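PDB 4YME: sensory box/GGDEF family protein, which probably takes part in cyclic di-GMP signalling at the cell membrane, this fragment being its GGDEF domain of diguanylate cyclase type. Local coordinates for residues G9-N12 and R13-Q17. Sequence-based numbering, arbitrary orientation.
Sequences GLLN and RNSLQ
Asn12 and Ser15 form a capping box at the start of helix 13-30. With Asn12 as N-cap, its side-chain OD1 accepts from Ser15 N at 3.0 Å, and the donor sits almost in line with the amide C=O (174°). CG lies between the backbone N and the carbonyl carbon (chi1 60°), which brings OD1 round to the N-H of Ser15 at the open end of the helix. Ser15 adopts the same kind of rotamer, which places OG beside the backbone of Asn12, where Asn12 N donates to Ser15 OG at 3.2 Å in a bent bond (138° at the hydrogen). The helix's own bonding begins where Leu16 N reaches Asn12 O at 2.9 Å. Leu11 lies alongside the box: its CB is 3.2 Å from Ser15 OG and its CD2 3.4 Å from the same oxygen, while its backbone pairs with strand 76-81. Ala2 O takes a hydrogen bond from Asn12 ND2, and Glu3 O bonds with Ser15 OG, tying the N-terminal segment of the chain to the cap. With an alanine here in place of Asn12, Ser15 N would probably lose its capping acceptor and Ala2 O its bond from the amide. OD1 on Ser15 N and ND2 on Ala2 O engage both ends of the Asn12 amide, which fixes its flip and joins the helix start to the chain's N-terminus.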
loop_
_atom_site.group_PDB
_atom_site.type_symbol
_atom_site.label_atom_id
_atom_site.label_comp_id
_atom_site.label_asym_id
_atom_site.label_seq_id
_atom_site.Cartn_x
_atom_site.Cartn_y
_atom_site.Cartn_z
ATOM N N GLY A 9 9.422 -0.794 -9.444
ATOM C CA GLY A 9 9.311 0.568 -9.915
ATOM C C GLY A 9 8.460 1.519 -9.094
ATOM O O GLY A 9 8.334 2.716 -9.440
ATOM N N LEU A 10 7.873 1.018 -8.024
ATOM C CA LEU A 10 7.209 1.898 -7.053
ATOM C C LEU A 10 8.282 2.627 -6.260
ATOM O O LEU A 10 9.469 2.437 -6.443
ATOM C CB LEU A 10 6.377 1.061 -6.056
ATOM C CG LEU A 10 5.258 0.262 -6.702
ATOM C CD1 LEU A 10 4.488 -0.547 -5.670
ATOM C CD2 LEU A 10 4.337 1.106 -7.496
ATOM N N LEU A 11 7.851 3.551 -5.397
ATOM C CA LEU A 11 8.775 4.158 -4.498
ATOM C C LEU A 11 9.361 3.124 -3.543
ATOM O O LEU A 11 8.784 2.055 -3.324
ATOM C CB LEU A 11 8.109 5.294 -3.694
ATOM C CG LEU A 11 7.588 6.472 -4.483
ATOM C CD1 LEU A 11 6.996 7.491 -3.503
ATOM C CD2 LEU A 11 8.640 7.103 -5.358
ATOM N N ASN A 12 10.518 3.430 -2.991
ATOM C CA ASN A 12 11.086 2.619 -1.932
ATOM C C ASN A 12 10.839 3.279 -0.563
ATOM O O ASN A 12 10.181 4.309 -0.455
ATOM C CB ASN A 12 12.557 2.314 -2.211
ATOM C CG ASN A 12 13.441 3.551 -2.329
ATOM O OD1 ASN A 12 13.106 4.611 -1.815
ATOM N ND2 ASN A 12 14.544 3.432 -3.067
ATOM N N ARG A 13 11.295 2.630 0.505
ATOM C CA ARG A 13 11.106 3.172 1.859
ATOM C C ARG A 13 11.606 4.609 1.995
ATOM O O ARG A 13 10.906 5.445 2.630
ATOM C CB ARG A 13 11.849 2.285 2.880
ATOM C CG ARG A 13 11.672 2.720 4.344
ATOM C CD ARG A 13 12.494 1.804 5.291
ATOM N NE ARG A 13 12.028 0.415 5.263
ATOM C CZ ARG A 13 10.985 -0.070 5.942
ATOM N NH1 ARG A 13 10.232 0.711 6.706
ATOM N NH2 ARG A 13 10.671 -1.358 5.821
ATOM N N ASN A 14 12.813 4.877 1.479
ATOM C CA ASN A 14 13.470 6.225 1.531
ATOM C C ASN A 14 12.568 7.279 0.925
ATOM O O ASN A 14 12.270 8.330 1.531
ATOM C CB ASN A 14 14.823 6.234 0.748
ATOM C CG ASN A 14 15.283 7.669 0.312
ATOM O OD1 ASN A 14 15.282 8.613 1.116
ATOM N ND2 ASN A 14 15.678 7.815 -0.973
ATOM N N SER A 15 12.159 7.038 -0.327
ATOM C CA SER A 15 11.389 8.067 -1.050
ATOM C C SER A 15 9.982 8.164 -0.514
ATOM O O SER A 15 9.450 9.242 -0.443
ATOM C CB SER A 15 11.380 7.901 -2.561
ATOM O OG SER A 15 10.988 6.609 -2.959
ATOM N N LEU A 16 9.407 7.061 -0.048
ATOM C CA LEU A 16 8.141 7.131 0.654
ATOM C C LEU A 16 8.174 8.075 1.847
ATOM O O LEU A 16 7.324 8.959 2.014
ATOM C CB LEU A 16 7.711 5.710 1.115
ATOM C CG LEU A 16 6.578 5.674 2.136
ATOM C CD1 LEU A 16 5.331 6.149 1.412
ATOM C CD2 LEU A 16 6.449 4.265 2.763
ATOM N N GLN A 17 9.169 7.881 2.699
ATOM C CA GLN A 17 9.250 8.695 3.922
ATOM C C GLN A 17 9.412 10.172 3.547
ATOM O O GLN A 17 8.751 11.045 4.138
ATOM C CB GLN A 17 10.440 8.215 4.761
ATOM C CG GLN A 17 10.543 8.921 6.123
ATOM C CD GLN A 17 11.198 10.322 6.043
ATOM O OE1 GLN A 17 12.003 10.625 5.120
ATOM N NE2 GLN A 17 10.833 11.195 7.013
#